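Local structure of transcriptional regulator (Vibrio vulnificus, 4IVN) at residues 177-182 with 205-210. The protein probably represses transcription of the nan operon for sialic acid catabolism, and binds the sugar phosphate N-acetylmannosamine 6-phosphate. Numbering follows the deposited sequence.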
ATOM      1  N   LEU A 177      21.252  -3.929   5.823  1.00 31.24           N
ATOM      2  CA  LEU A 177      20.213  -4.926   6.092  1.00 30.24           C
ATOM      3  C   LEU A 177      19.268  -4.887   4.851  1.00 29.01           C
ATOM      4  O   LEU A 177      18.978  -3.809   4.302  1.00 29.60           O
ATOM      5  CB  LEU A 177      19.357  -4.463   7.278  1.00 29.50           C
ATOM      6  CG  LEU A 177      17.972  -5.118   7.603  1.00 33.30           C
ATOM      7  CD1 LEU A 177      18.294  -6.519   8.101  1.00 35.45           C
ATOM      8  CD2 LEU A 177      17.241  -4.450   8.765  1.00 37.01           C
ATOM      9  N   TRP A 178      18.800  -6.053   4.406  1.00 26.46           N
ATOM     10  CA  TRP A 178      17.878  -6.135   3.223  1.00 26.60           C
ATOM     11  C   TRP A 178      16.535  -6.690   3.590  1.00 29.07           C
ATOM     12  O   TRP A 178      16.460  -7.642   4.349  1.00 33.68           O
ATOM     13  CB  TRP A 178      18.434  -7.045   2.170  1.00 26.77           C
ATOM     14  CG  TRP A 178      19.631  -6.378   1.597  1.00 29.00           C
ATOM     15  CD1 TRP A 178      20.952  -6.384   2.082  1.00 31.36           C
ATOM     16  CD2 TRP A 178      19.624  -5.531   0.475  1.00 27.71           C
ATOM     17  NE1 TRP A 178      21.746  -5.586   1.303  1.00 32.60           N
ATOM     18  CE2 TRP A 178      21.004  -5.041   0.308  1.00 30.22           C
ATOM     19  CE3 TRP A 178      18.633  -5.169  -0.470  1.00 29.02           C
ATOM     20  CZ2 TRP A 178      21.370  -4.211  -0.759  1.00 29.73           C
ATOM     21  CZ3 TRP A 178      19.006  -4.316  -1.521  1.00 27.38           C
ATOM     22  CH2 TRP A 178      20.360  -3.871  -1.674  1.00 29.10           C
ATOM     23  N   PHE A 179      15.467  -6.118   3.017  1.00 28.31           N
ATOM     24  CA  PHE A 179      14.155  -6.725   3.089  1.00 27.50           C
ATOM     25  C   PHE A 179      13.736  -7.223   1.692  1.00 31.84           C
ATOM     26  O   PHE A 179      13.836  -6.486   0.693  1.00 29.64           O
ATOM     27  CB  PHE A 179      13.187  -5.655   3.499  1.00 30.14           C
ATOM     28  CG  PHE A 179      13.175  -5.438   4.996  1.00 28.88           C
ATOM     29  CD1 PHE A 179      14.051  -4.533   5.557  1.00 28.44           C
ATOM     30  CD2 PHE A 179      12.329  -6.162   5.826  1.00 29.14           C
ATOM     31  CE1 PHE A 179      14.061  -4.281   6.924  1.00 28.30           C
ATOM     32  CE2 PHE A 179      12.360  -5.930   7.204  1.00 28.55           C
ATOM     33  CZ  PHE A 179      13.259  -5.059   7.745  1.00 29.33           C
ATOM     34  N   ALA A 180      13.319  -8.468   1.604  1.00 29.80           N
ATOM     35  CA  ALA A 180      12.893  -9.075   0.319  1.00 28.67           C
ATOM     36  C   ALA A 180      11.397  -9.165   0.499  1.00 29.85           C
ATOM     37  O   ALA A 180      10.956  -9.910   1.360  1.00 29.17           O
ATOM     38  CB  ALA A 180      13.540 -10.515   0.143  1.00 24.90           C
ATOM     39  N   VAL A 181      10.632  -8.373  -0.270  1.00 28.63           N
ATOM     40  CA  VAL A 181       9.170  -8.376  -0.204  1.00 27.68           C
ATOM     41  C   VAL A 181       8.574  -9.139  -1.369  1.00 28.93           C
ATOM     42  O   VAL A 181       8.696  -8.741  -2.531  1.00 26.69           O
ATOM     43  CB  VAL A 181       8.587  -6.922  -0.236  1.00 30.79           C
ATOM     44  CG1 VAL A 181       7.039  -6.946   0.019  1.00 26.28           C
ATOM     45  CG2 VAL A 181       9.369  -6.078   0.815  1.00 33.57           C
ATOM     46  N   SER A 182       7.928 -10.250  -1.072  1.00 27.13           N
ATOM     47  CA  SER A 182       7.430 -11.188  -2.113  1.00 28.14           C
ATOM     48  C   SER A 182       6.373 -12.064  -1.414  1.00 28.95           C
ATOM     49  O   SER A 182       6.734 -12.757  -0.476  1.00 28.83           O
ATOM     50  CB  SER A 182       8.587 -12.067  -2.589  1.00 29.12           C
ATOM     51  OG  SER A 182       8.141 -13.039  -3.532  1.00 28.05           O
ATOM     52  N   VAL A 205      15.757 -10.018   5.562  1.00 28.03           N
ATOM     53  CA  VAL A 205      14.455 -10.296   6.256  1.00 27.42           C
ATOM     54  C   VAL A 205      13.396 -10.414   5.128  1.00 31.77           C
ATOM     55  O   VAL A 205      13.271  -9.506   4.315  1.00 33.42           O
ATOM     56  CB  VAL A 205      14.035  -9.115   7.175  1.00 27.23           C
ATOM     57  CG1 VAL A 205      12.625  -9.311   7.797  1.00 28.33           C
ATOM     58  CG2 VAL A 205      15.060  -8.985   8.347  1.00 31.16           C
ATOM     59  N   SER A 206      12.641 -11.498   5.092  1.00 32.33           N
ATOM     60  CA  SER A 206      11.627 -11.646   4.052  1.00 34.46           C
ATOM     61  C   SER A 206      10.270 -11.312   4.605  1.00 35.82           C
ATOM     62  O   SER A 206       9.940 -11.731   5.723  1.00 29.64           O
ATOM     63  CB  SER A 206      11.594 -13.089   3.568  1.00 34.89           C
ATOM     64  OG  SER A 206      12.745 -13.197   2.786  1.00 42.02           O
ATOM     65  N   LEU A 207       9.495 -10.590   3.797  1.00 31.44           N
ATOM     66  CA  LEU A 207       8.103 -10.331   4.146  1.00 32.99           C
ATOM     67  C   LEU A 207       7.213 -10.990   3.132  1.00 33.08           C
ATOM     68  O   LEU A 207       7.159 -10.511   2.008  1.00 31.37           O
ATOM     69  CB  LEU A 207       7.821  -8.862   4.109  1.00 33.46           C
ATOM     70  CG  LEU A 207       8.588  -7.933   5.048  1.00 36.75           C
ATOM     71  CD1 LEU A 207       7.940  -6.540   5.027  1.00 37.87           C
ATOM     72  CD2 LEU A 207       8.587  -8.459   6.508  1.00 36.79           C
ATOM     73  N   THR A 208       6.518 -12.096   3.489  1.00 33.65           N
ATOM     74  CA  THR A 208       5.840 -12.921   2.440  1.00 32.07           C
ATOM     75  C   THR A 208       4.482 -13.289   2.985  1.00 32.35           C
ATOM     76  O   THR A 208       4.086 -12.820   4.063  1.00 31.69           O
ATOM     77  CB  THR A 208       6.544 -14.309   2.282  1.00 39.50           C
ATOM     78  OG1 THR A 208       6.322 -15.043   3.518  1.00 38.53           O
ATOM     79  CG2 THR A 208       7.964 -14.113   2.156  1.00 38.41           C
ATOM     80  N   ASN A 209       3.757 -14.107   2.229  1.00 29.32           N
ATOM     81  CA  ASN A 209       2.490 -14.648   2.703  1.00 28.54           C
ATOM     82  C   ASN A 209       2.534 -16.164   2.613  1.00 32.85           C
ATOM     83  O   ASN A 209       1.496 -16.809   2.521  1.00 33.31           O
ATOM     84  CB  ASN A 209       1.315 -14.150   1.763  1.00 28.95           C
ATOM     85  CG  ASN A 209       1.087 -12.648   1.848  1.00 32.49           C
ATOM     86  OD1 ASN A 209       0.046 -12.194   2.348  1.00 32.62           O
ATOM     87  ND2 ASN A 209       1.970 -11.885   1.277  1.00 25.74           N
ATOM     88  N   ILE A 210       3.731 -16.743   2.724  1.00 31.45           N
ATOM     89  CA  ILE A 210       3.822 -18.177   2.750  1.00 37.91           C
ATOM     90  C   ILE A 210       5.033 -18.597   3.624  1.00 34.78           C
ATOM     91  O   ILE A 210       6.060 -17.940   3.615  1.00 37.20           O
ATOM     92  CB  ILE A 210       3.840 -18.751   1.297  1.00 38.91           C
ATOM     93  CG1 ILE A 210       3.528 -20.226   1.320  1.00 42.64           C
ATOM     94  CG2 ILE A 210       5.105 -18.460   0.604  1.00 36.54           C
ATOM     95  CD1 ILE A 210       2.177 -20.497   0.714  1.00 42.06           C
TER
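V205 and F179 form the tight part of this contact: their side chains leave neighbouring parallel strands on the same face and run alongside each other. The γ-methyl CG1 of V205, anti to its backbone N (chi1 174°), reaches within 3.4 Å of CE2 of F179, approaching the ring obliquely. Further along this face, CG of L207 stands 4.2 Å from CD2 of F179, and helices 114-126 and 137-151 pack against the same apolar layer. The fit slackens towards V181, whose CG2 comes no nearer than 4.5 Å to CD1 of L207. Between the two segments, the face bearing A180 and S206 has fewer contacts: OG of S206 passes CB of A180 at 3.8 Å and makes its hydrogen bond with S219 instead.

Four backbone hydrogen bonds knit the strands in parallel register. V205 N donates to W178 O, A180 N to V205 O and L207 N to A180 O, before the ladder ends in the longer S182 N to L207 O bond of 3.2 Å. Past this bond S182 O leans on T208, 3.1 Å from its CA in a CA-H...O contact.

The strands belong to the β-α-β unit completed by helix 188-199 in the SIS domain. An apolar side-chain layer over a hydrogen-bonded backbone thus leads to the C-terminal end of the strands, where the hydroxyl of S182 hydrogen-bonds the bound N-acetylmannosamine 6-phosphate while its backbone N-H stays tied to the sheet.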